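Local coordinates for glycosylation Associate Protein 2 (Streptococcus agalactiae serotype V, PDB 6OYC) that is probably a lectin-like accessory Sec component that acts, in complex with its Gap1 and Gap3 partners, in the glycosylation and secretion of a bacterial surface protein, at residues D199-I204 with E218-K223; A377-A382 with N437-S442. One frame throughout, in Å; residues are numbered along the deposited sequence.

Contact 1: D199-I204 with E218-K223. With SO4 (sulfate ion), chain P.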
# COMPACT_ATOMS: atom_id res chain seq x y z
N ASP B 199 -10.71 -10.67 26.64
CA ASP B 199 -10.58 -9.28 26.25
C ASP B 199 -9.11 -8.92 26.35
O ASP B 199 -8.43 -9.35 27.29
CB ASP B 199 -11.45 -8.38 27.13
CG ASP B 199 -12.96 -8.63 26.93
OD1 ASP B 199 -13.34 -9.40 26.02
OD2 ASP B 199 -13.77 -8.04 27.68
N ILE B 200 -8.60 -8.19 25.37
CA ILE B 200 -7.23 -7.70 25.43
C ILE B 200 -7.24 -6.19 25.35
O ILE B 200 -8.10 -5.58 24.68
CB ILE B 200 -6.33 -8.31 24.33
CG1 ILE B 200 -6.85 -7.94 22.95
CG2 ILE B 200 -6.23 -9.82 24.48
CD1 ILE B 200 -5.93 -8.37 21.84
N ARG B 201 -6.28 -5.57 26.04
CA ARG B 201 -6.08 -4.13 26.06
C ARG B 201 -4.62 -3.81 25.76
O ARG B 201 -3.70 -4.36 26.38
CB ARG B 201 -6.48 -3.52 27.41
CG ARG B 201 -6.09 -2.05 27.49
CD ARG B 201 -6.36 -1.45 28.87
NE ARG B 201 -7.78 -1.39 29.14
CZ ARG B 201 -8.33 -1.46 30.35
NH1 ARG B 201 -7.57 -1.59 31.44
NH2 ARG B 201 -9.64 -1.41 30.47
N LEU B 202 -4.41 -2.88 24.84
CA LEU B 202 -3.09 -2.39 24.50
C LEU B 202 -2.87 -1.05 25.20
O LEU B 202 -3.69 -0.14 25.05
CB LEU B 202 -2.98 -2.22 22.99
CG LEU B 202 -1.66 -2.46 22.28
CD1 LEU B 202 -1.15 -3.86 22.59
CD2 LEU B 202 -1.87 -2.26 20.80
N VAL B 203 -1.78 -0.93 25.96
CA VAL B 203 -1.38 0.32 26.58
C VAL B 203 -0.15 0.85 25.86
O VAL B 203 0.82 0.12 25.66
CB VAL B 203 -1.13 0.16 28.09
CG1 VAL B 203 -0.61 1.45 28.67
CG2 VAL B 203 -2.42 -0.26 28.78
N ILE B 204 -0.21 2.10 25.44
CA ILE B 204 0.79 2.71 24.59
C ILE B 204 1.25 3.97 25.31
O ILE B 204 0.43 4.87 25.56
CB ILE B 204 0.23 3.03 23.19
CG1 ILE B 204 -0.29 1.75 22.56
CG2 ILE B 204 1.28 3.69 22.28
CD1 ILE B 204 -1.21 1.97 21.44
N GLU B 218 -0.22 8.71 27.44
CA GLU B 218 -0.58 7.30 27.34
C GLU B 218 -1.95 7.19 26.71
O GLU B 218 -2.85 7.95 27.06
CB GLU B 218 -0.63 6.59 28.71
CG GLU B 218 0.70 6.23 29.29
CD GLU B 218 0.60 5.12 30.33
OE1 GLU B 218 1.47 4.21 30.31
OE2 GLU B 218 -0.34 5.15 31.15
N TRP B 219 -2.10 6.20 25.82
CA TRP B 219 -3.39 5.78 25.29
C TRP B 219 -3.64 4.32 25.63
O TRP B 219 -2.71 3.56 25.92
CB TRP B 219 -3.46 5.93 23.77
CG TRP B 219 -3.09 7.26 23.17
CD1 TRP B 219 -3.96 8.21 22.71
CD2 TRP B 219 -1.77 7.77 22.91
NE1 TRP B 219 -3.27 9.27 22.19
CE2 TRP B 219 -1.92 9.03 22.29
CE3 TRP B 219 -0.48 7.28 23.14
CZ2 TRP B 219 -0.83 9.82 21.90
CZ3 TRP B 219 0.61 8.06 22.75
CH2 TRP B 219 0.43 9.32 22.14
N TYR B 220 -4.91 3.91 25.54
CA TYR B 220 -5.25 2.50 25.66
C TYR B 220 -6.28 2.14 24.59
O TYR B 220 -7.06 2.98 24.15
CB TYR B 220 -5.81 2.15 27.05
CG TYR B 220 -7.22 2.66 27.23
CD1 TYR B 220 -7.45 3.99 27.59
CD2 TYR B 220 -8.32 1.84 26.99
CE1 TYR B 220 -8.74 4.48 27.72
CE2 TYR B 220 -9.62 2.34 27.12
CZ TYR B 220 -9.82 3.66 27.49
OH TYR B 220 -11.10 4.16 27.62
N PHE B 221 -6.27 0.88 24.18
CA PHE B 221 -7.22 0.39 23.19
C PHE B 221 -7.53 -1.06 23.51
O PHE B 221 -6.61 -1.85 23.78
CB PHE B 221 -6.66 0.54 21.76
CG PHE B 221 -6.36 1.97 21.38
CD1 PHE B 221 -7.38 2.81 20.95
CD2 PHE B 221 -5.08 2.48 21.53
CE1 PHE B 221 -7.11 4.14 20.66
CE2 PHE B 221 -4.80 3.80 21.23
CZ PHE B 221 -5.81 4.63 20.79
N GLU B 222 -8.80 -1.41 23.49
CA GLU B 222 -9.21 -2.77 23.81
C GLU B 222 -10.22 -3.25 22.79
O GLU B 222 -10.71 -2.47 21.97
CB GLU B 222 -9.79 -2.85 25.22
CG GLU B 222 -10.90 -1.87 25.46
CD GLU B 222 -11.14 -1.62 26.93
OE1 GLU B 222 -10.33 -0.90 27.56
OE2 GLU B 222 -12.13 -2.14 27.47
N LYS B 223 -10.51 -4.55 22.87
CA LYS B 223 -11.45 -5.31 22.02
C LYS B 223 -11.59 -4.78 20.60
O LYS B 223 -10.71 -5.00 19.77
CB LYS B 223 -12.84 -5.39 22.67
CG LYS B 223 -12.87 -4.97 24.13
CD LYS B 223 -14.18 -5.35 24.80
CE LYS B 223 -14.24 -4.71 26.16
NZ LYS B 223 -14.78 -3.32 26.06
S SO4 P . -5.63 12.17 22.09
O1 SO4 P . -6.10 10.80 22.21
O2 SO4 P . -5.72 12.82 23.40
O3 SO4 P . -4.25 12.15 21.60
O4 SO4 P . -6.49 12.88 21.12
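R201 sends CG anti to its backbone N (chi1 173°) and bends at chi3, -67°, where NE is placed; E222 has CG between its N and carbonyl carbon. The two side chains run alongside each other. The pair is a side-on salt bridge in which NE and NH2 of R201 both grip one oxygen: R201 NE lies 3.0 Å from E222 OE1, and NH2 equally close. OE1 sits in the guanidinium plane but is approached from one face of the carboxylate, the two planes being 41° apart. The other oxygen, E222 OE2, takes K223 NZ at 3.2 Å on its anti lone pair, a network that should favour the charged carboxylate. The side chains stand on an antiparallel beta hairpin of strands 198-208 and 215-222, with L202–F221 and I204–W219 as hydrogen-bonded pairs; L202 N meets F221 O at 2.7 Å. On the face opposite R201, I204 CD1 reaches the edge of the F221 ring, 3.9 Å from CD2. W219 NE1 donates to O3 of a sulfate ion, likely a crystallisation additive, at 3.1 Å. Strand 215-222 is outermost in its five-stranded sheet; strand 198-208 also pairs with strand 238-247, and F221 packs on strand 230-232 of a second sheet.

Contact 2: A377-A382 with N437-S442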
# COMPACT_ATOMS: atom_id res chain seq x y z
N ALA B 377 0.40 -11.01 -10.18
CA ALA B 377 -0.07 -10.60 -11.50
C ALA B 377 -0.66 -11.78 -12.27
O ALA B 377 -1.73 -11.66 -12.87
CB ALA B 377 1.07 -9.94 -12.29
N THR B 378 -0.00 -12.93 -12.23
CA THR B 378 -0.49 -14.09 -12.97
C THR B 378 -1.64 -14.80 -12.25
O THR B 378 -2.64 -15.16 -12.88
CB THR B 378 0.66 -15.07 -13.24
OG1 THR B 378 1.78 -14.36 -13.81
CG2 THR B 378 0.23 -16.15 -14.19
N TYR B 379 -1.52 -15.01 -10.93
CA TYR B 379 -2.57 -15.72 -10.20
C TYR B 379 -3.90 -14.99 -10.28
O TYR B 379 -4.95 -15.62 -10.47
CB TYR B 379 -2.15 -15.90 -8.73
CG TYR B 379 -3.15 -16.63 -7.84
CD1 TYR B 379 -4.16 -15.93 -7.18
CD2 TYR B 379 -3.08 -18.00 -7.64
CE1 TYR B 379 -5.08 -16.59 -6.37
CE2 TYR B 379 -3.99 -18.67 -6.82
CZ TYR B 379 -4.98 -17.95 -6.19
OH TYR B 379 -5.89 -18.59 -5.36
N HIS B 380 -3.89 -13.66 -10.13
CA HIS B 380 -5.14 -12.92 -10.20
C HIS B 380 -5.52 -12.60 -11.65
O HIS B 380 -6.71 -12.43 -11.95
CB HIS B 380 -5.04 -11.64 -9.35
CG HIS B 380 -4.89 -11.91 -7.88
ND1 HIS B 380 -5.94 -12.36 -7.10
CD2 HIS B 380 -3.82 -11.82 -7.06
CE1 HIS B 380 -5.52 -12.53 -5.86
NE2 HIS B 380 -4.24 -12.21 -5.80
N GLY B 381 -4.53 -12.54 -12.55
CA GLY B 381 -4.82 -12.40 -13.97
C GLY B 381 -5.80 -13.44 -14.48
O GLY B 381 -6.69 -13.14 -15.27
N ALA B 382 -5.66 -14.68 -13.99
CA ALA B 382 -6.61 -15.74 -14.30
C ALA B 382 -8.07 -15.33 -14.10
O ALA B 382 -8.95 -15.84 -14.79
CB ALA B 382 -6.28 -16.98 -13.45
N ASN B 437 0.05 -26.59 -6.36
CA ASN B 437 -1.16 -26.80 -7.13
C ASN B 437 -2.16 -25.67 -6.93
O ASN B 437 -2.96 -25.38 -7.82
CB ASN B 437 -1.76 -28.16 -6.77
CG ASN B 437 -0.91 -29.31 -7.30
OD1 ASN B 437 -0.25 -29.18 -8.34
ND2 ASN B 437 -0.90 -30.43 -6.59
N TYR B 438 -2.11 -25.02 -5.76
CA TYR B 438 -2.94 -23.85 -5.49
C TYR B 438 -2.81 -22.80 -6.59
O TYR B 438 -3.80 -22.21 -7.03
CB TYR B 438 -2.54 -23.26 -4.15
CG TYR B 438 -3.47 -22.20 -3.61
CD1 TYR B 438 -4.67 -22.55 -3.00
CD2 TYR B 438 -3.13 -20.86 -3.69
CE1 TYR B 438 -5.51 -21.58 -2.49
CE2 TYR B 438 -3.97 -19.89 -3.18
CZ TYR B 438 -5.16 -20.26 -2.58
OH TYR B 438 -5.99 -19.30 -2.07
N PHE B 439 -1.58 -22.56 -7.05
CA PHE B 439 -1.38 -21.60 -8.13
C PHE B 439 -2.03 -22.07 -9.43
O PHE B 439 -2.78 -21.32 -10.07
CB PHE B 439 0.12 -21.35 -8.33
CG PHE B 439 0.42 -20.45 -9.50
CD1 PHE B 439 0.41 -19.07 -9.35
CD2 PHE B 439 0.70 -20.99 -10.75
CE1 PHE B 439 0.67 -18.24 -10.43
CE2 PHE B 439 0.97 -20.17 -11.83
CZ PHE B 439 0.95 -18.80 -11.67
N TRP B 440 -1.75 -23.32 -9.84
CA TRP B 440 -2.20 -23.76 -11.17
C TRP B 440 -3.70 -23.97 -11.25
O TRP B 440 -4.26 -23.88 -12.35
CB TRP B 440 -1.45 -25.02 -11.58
CG TRP B 440 -0.02 -24.75 -11.65
CD1 TRP B 440 0.91 -25.11 -10.75
CD2 TRP B 440 0.65 -23.97 -12.65
NE1 TRP B 440 2.14 -24.63 -11.13
CE2 TRP B 440 2.01 -23.93 -12.30
CE3 TRP B 440 0.25 -23.33 -13.82
CZ2 TRP B 440 2.97 -23.27 -13.06
CZ3 TRP B 440 1.20 -22.67 -14.58
CH2 TRP B 440 2.54 -22.64 -14.20
N LYS B 441 -4.38 -24.22 -10.12
CA LYS B 441 -5.82 -24.35 -10.16
C LYS B 441 -6.48 -23.04 -10.56
O LYS B 441 -7.49 -23.03 -11.27
CB LYS B 441 -6.36 -24.84 -8.81
CG LYS B 441 -7.77 -24.37 -8.47
CD LYS B 441 -8.11 -24.54 -7.00
CE LYS B 441 -9.49 -24.00 -6.68
NZ LYS B 441 -10.55 -25.05 -6.78
N SER B 442 -5.92 -21.92 -10.12
CA SER B 442 -6.40 -20.63 -10.60
C SER B 442 -6.16 -20.48 -12.10
O SER B 442 -7.01 -19.99 -12.83
CB SER B 442 -5.70 -19.50 -9.82
OG SER B 442 -6.13 -18.23 -10.25
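Helices 372-381 and 429-444 meet in the alpha/beta-hydrolase-like domain, their short segments inclined at 46° with axes 9.1 Å apart at closest approach. The backbones come nearest at the last residues of segments 377-382 and 437-442, where the CA atoms of A382 and S442 are 6.1 Å apart. Y379 carries much of the contact: its CG is anti to the backbone N (chi1 180°), and the ring lies against Y438, F439 and S442. S442 CB lies over one face of this ring, offset toward the rim, in a CH-pi contact 3.9 Å from the centroid. At the ring's edge, CE2 of Y379 comes within 3.6 Å of Y438 O. The Y379 and Y438 rings are 15° from parallel but strongly offset, centroids 5.5 Å apart, with little face-to-face overlap; both hydroxyls hydrogen-bond to the carboxylate of E344, which joins the pair to helix 341-358. F439 brings its rim to the first helix: CZ touches T378 CG2 at 3.7 Å, with the methyl near the ring plane, while CD1 packs against Y379 CD2. S442 OG also bonds to K383, whose cation lies against the Y379 ring. Across the helix pair, S442 OG donates to Y379 O at 2.9 Å, with the hydroxyl lying in the plane of the carbonyl, at one of the oxygen's lone pairs.

In the fold
The two contacts lie in different parts of one chain, their centres 40 Å apart and their nearest atoms about 26 Å apart, and they share no strand, helix or sheet. Contact 1 comes first and closes before contact 2 opens. It belongs to the all-beta region between the N-terminal parallel sheet and the hydrolase-like domain. Contact 2 joins two helices of that later domain, built round a mixed eight-stranded sheet; helix 372-381 follows strand 365-370 there, after a turn that resembles a nucleophile elbow. Beside an N-terminal region with a five-stranded parallel sheet, the chain thus has a beta region and a hydrolase-like domain, and each contact is internal to one of these two.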